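Local coordinates for outer membrane protein Omp121 (Bacteroides thetaiotaomicron, PDB 5FQ8) that probably imports nutrients across the bacterial outer membrane as a calcium-binding receptor of the TonB-dependent family, at residues E770-P773 / Q774-V778; S944-T947 / F948-P951. All coordinates share one frame; numbering follows the deposited sequence.

Along the chain, contact 1 comes first: strand 763-766 is followed by a loop in which residues 770-778 fold back on themselves, closing a tight reverse turn before strand 777-778 joins strand 859-865. Contact 2 lies much later, in the connection that follows strand 928-941 and leads to strand 965-966, where residues 944-951 make a bend stabilised by one side chain. The two are in series, so neither nests within nor crosses the other, and they do not touch: their nearest atoms are about 15 Å apart. Contact 1 ties a peripheral loop to a small sheet, whereas contact 2, closer to the chain's centre, fits a loop against strands 828-831 and 899-915 and helix 832-839.

Contact 1. Residues E770-P773 / Q774-V778; sequences ERDP and QGRIV
A type I turn with a G1 bulge closes the short hairpin in which Asp-772 faces Arg-776. Gly-775 N donates to Asp-772 O (3.1 Å), and Asp-772 N to Arg-776 O (2.9 Å), the paired bonds that define this bulge. Further out, Arg-771 and Ile-777 form a bridge, followed by the bond from Val-778 N to Glu-770 O (2.8 Å). Pro-773, whose ring already restricts phi, suits the first corner; Gly-775 has a phi of 105°, where a CB would press on the preceding carbonyl oxygen.

The carboxylate of Asp-772 works with both oxygens. CG sits between the backbone N and the carbonyl carbon (chi1 68°), which folds the group back over the turn: OD1 accepts Arg-776 N (2.7 Å) from above the carboxylate plane, while OD2 forms a salt bridge to Arg-776 NE (2.8 Å), the two flat groups turned 54° apart. Replacing Asp-772 by an alanine removes both oxygens, and would probably leave Arg-776 N without this acceptor and the guanidinium without this carboxylate, freer to swing. Elsewhere, Ile-777 CD1 lies over one face of the Arg-771 guanidinium, 3.9 Å from CZ, and Val-778 CG2 packs on the extended Glu-770 chain, whose OE2 pairs with Lys-862.

Strand 777-778 runs parallel to strand 859-865, with Asp-772, Arg-776 and Val-778 against Val-860, while Tyr-871 of strand 868-873 touches Asp-772 and Pro-773.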
# COMPACT_ATOMS: atom_id res chain seq x y z
N GLU B 770 28.94 -37.66 -9.01
CA GLU B 770 28.79 -39.08 -9.29
C GLU B 770 30.12 -39.80 -9.08
O GLU B 770 31.20 -39.26 -9.31
CB GLU B 770 28.30 -39.27 -10.73
CG GLU B 770 28.00 -40.71 -11.11
CD GLU B 770 27.63 -40.89 -12.56
OE1 GLU B 770 27.89 -40.00 -13.37
OE2 GLU B 770 27.08 -41.96 -12.88
N ARG B 771 30.02 -41.04 -8.62
CA ARG B 771 31.19 -41.89 -8.40
C ARG B 771 31.00 -43.22 -9.11
O ARG B 771 29.87 -43.69 -9.27
CB ARG B 771 31.45 -42.15 -6.91
CG ARG B 771 31.53 -40.91 -6.03
CD ARG B 771 32.95 -40.42 -5.86
NE ARG B 771 32.99 -39.17 -5.12
CZ ARG B 771 34.09 -38.64 -4.59
NH1 ARG B 771 35.26 -39.24 -4.71
NH2 ARG B 771 34.00 -37.51 -3.93
N ASP B 772 32.09 -43.82 -9.52
CA ASP B 772 32.01 -45.15 -10.12
C ASP B 772 31.88 -46.17 -9.00
O ASP B 772 32.04 -45.84 -7.83
CB ASP B 772 33.22 -45.38 -11.03
CG ASP B 772 34.52 -45.50 -10.29
OD1 ASP B 772 34.54 -45.54 -9.05
OD2 ASP B 772 35.56 -45.57 -10.98
N PRO B 773 31.58 -47.44 -9.31
CA PRO B 773 31.33 -48.39 -8.21
C PRO B 773 32.52 -48.57 -7.32
O PRO B 773 32.40 -49.25 -6.29
CB PRO B 773 30.99 -49.69 -8.95
CG PRO B 773 30.51 -49.26 -10.27
CD PRO B 773 31.33 -48.06 -10.61
N GLN B 774 33.64 -47.96 -7.66
CA GLN B 774 34.92 -48.21 -7.02
C GLN B 774 35.46 -46.96 -6.35
O GLN B 774 36.62 -46.95 -5.92
CB GLN B 774 35.88 -48.76 -8.08
CG GLN B 774 37.15 -49.41 -7.60
CD GLN B 774 38.33 -48.80 -8.29
OE1 GLN B 774 38.30 -47.62 -8.64
NE2 GLN B 774 39.37 -49.59 -8.52
N GLY B 775 34.66 -45.91 -6.26
CA GLY B 775 34.98 -44.75 -5.46
C GLY B 775 35.42 -43.53 -6.24
O GLY B 775 35.43 -42.44 -5.69
N ARG B 776 35.77 -43.69 -7.51
CA ARG B 776 36.38 -42.59 -8.23
C ARG B 776 35.34 -41.60 -8.74
O ARG B 776 34.18 -41.94 -8.98
CB ARG B 776 37.24 -43.14 -9.36
CG ARG B 776 38.41 -44.00 -8.87
CD ARG B 776 39.10 -44.79 -9.99
NE ARG B 776 38.27 -45.89 -10.46
CZ ARG B 776 38.51 -46.59 -11.57
NH1 ARG B 776 39.55 -46.29 -12.33
NH2 ARG B 776 37.69 -47.58 -11.92
N ILE B 777 35.76 -40.35 -8.88
CA ILE B 777 34.86 -39.25 -9.18
C ILE B 777 34.63 -39.19 -10.68
O ILE B 777 35.58 -39.20 -11.47
CB ILE B 777 35.45 -37.93 -8.66
CG1 ILE B 777 34.50 -36.78 -8.92
CG2 ILE B 777 36.74 -37.61 -9.29
CD1 ILE B 777 33.74 -36.43 -7.73
N VAL B 778 33.38 -39.14 -11.09
CA VAL B 778 33.08 -39.05 -12.51
C VAL B 778 33.17 -37.60 -12.92
O VAL B 778 32.64 -36.72 -12.26
CB VAL B 778 31.69 -39.62 -12.82
CG1 VAL B 778 31.47 -39.61 -14.30
CG2 VAL B 778 31.55 -41.01 -12.26

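Contact 2. Residues S944-T947 / F948-P951; sequences SSNT and FIDP
Two consecutive backbone N-H groups, those of Phe-948 and Ile-949, converge on OD1 of Asn-946. The first bond is the shorter, with Phe-948 N 2.9 Å from Asn-946 OD1 and lying nearly along the C=O axis. Ile-949 N approaches Asn-946 OD1 at 3.3 Å, in the carbonyl plane and on a lone pair. With CG placed opposite the backbone N (chi1 167°), the amide swings forward along the chain to meet both donors. Asparagine suits this buried place because its short side chain brings a carbonyl close to its own backbone, and the bond to the residue two positions on makes an Asx turn. It shapes the loop after strand 928-941, one of the strands of the receptor's barrel.

Van der Waals contacts, made by polar atoms against carbon, complete the bend. The amide's other end, Asn-946 ND2, lies 3.9 Å from Pro-951 CG, where the puckered pyrrolidine ring offers a compact hydrocarbon surface. Thr-947 OG1 sits over one face of the Phe-948 ring, offset toward the rim near CE1 and CZ; Gln-845 NE2 gives that hydroxyl a weak hydrogen bond. Beyond the bend, the phenyl ring packs on Lys-834 and Tyr-838 of helix 832-839, while Ile-949 and Pro-951 both rest on Met-829 of strand 828-831.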
# COMPACT_ATOMS: atom_id res chain seq x y z
N SER B 944 39.60 -27.03 11.00
CA SER B 944 40.38 -26.73 9.80
C SER B 944 39.53 -26.37 8.59
O SER B 944 39.89 -25.49 7.80
CB SER B 944 41.26 -27.93 9.48
OG SER B 944 41.90 -27.77 8.23
N SER B 945 38.40 -27.05 8.43
CA SER B 945 37.65 -26.98 7.19
C SER B 945 36.78 -25.75 7.08
O SER B 945 36.28 -25.44 5.99
CB SER B 945 36.77 -28.21 7.08
OG SER B 945 35.90 -28.27 8.18
N ASN B 946 36.55 -25.05 8.17
CA ASN B 946 35.71 -23.87 8.18
C ASN B 946 36.61 -22.69 8.45
O ASN B 946 37.03 -22.47 9.58
CB ASN B 946 34.62 -24.01 9.23
CG ASN B 946 33.89 -22.73 9.50
OD1 ASN B 946 34.15 -21.70 8.90
ND2 ASN B 946 32.97 -22.79 10.43
N THR B 947 36.92 -21.94 7.41
CA THR B 947 37.65 -20.70 7.56
C THR B 947 36.79 -19.52 7.19
O THR B 947 37.29 -18.50 6.72
CB THR B 947 38.91 -20.70 6.70
OG1 THR B 947 38.52 -20.92 5.35
CG2 THR B 947 39.85 -21.79 7.13
N PHE B 948 35.48 -19.65 7.37
CA PHE B 948 34.57 -18.70 6.77
C PHE B 948 33.71 -17.95 7.77
O PHE B 948 33.66 -16.72 7.71
CB PHE B 948 33.69 -19.42 5.73
CG PHE B 948 34.46 -20.31 4.82
CD1 PHE B 948 35.40 -19.79 3.96
CD2 PHE B 948 34.26 -21.66 4.85
CE1 PHE B 948 36.11 -20.60 3.15
CE2 PHE B 948 34.98 -22.47 4.05
CZ PHE B 948 35.90 -21.95 3.19
N ILE B 949 33.03 -18.63 8.67
CA ILE B 949 32.02 -17.99 9.50
C ILE B 949 32.17 -18.34 10.97
O ILE B 949 32.70 -19.39 11.34
CB ILE B 949 30.61 -18.38 9.06
CG1 ILE B 949 30.44 -19.88 9.18
CG2 ILE B 949 30.35 -17.93 7.68
CD1 ILE B 949 29.01 -20.32 9.17
N ASP B 950 31.66 -17.46 11.81
CA ASP B 950 31.33 -17.82 13.18
C ASP B 950 30.00 -18.54 13.06
O ASP B 950 28.99 -17.92 12.72
CB ASP B 950 31.25 -16.60 14.09
CG ASP B 950 30.53 -16.87 15.40
OD1 ASP B 950 30.15 -18.01 15.70
OD2 ASP B 950 30.35 -15.91 16.16
N PRO B 951 29.95 -19.83 13.31
CA PRO B 951 28.72 -20.59 13.12
C PRO B 951 27.49 -20.09 13.87
O PRO B 951 26.42 -20.67 13.70
CB PRO B 951 29.11 -21.97 13.64
CG PRO B 951 30.52 -22.07 13.35
CD PRO B 951 31.10 -20.71 13.53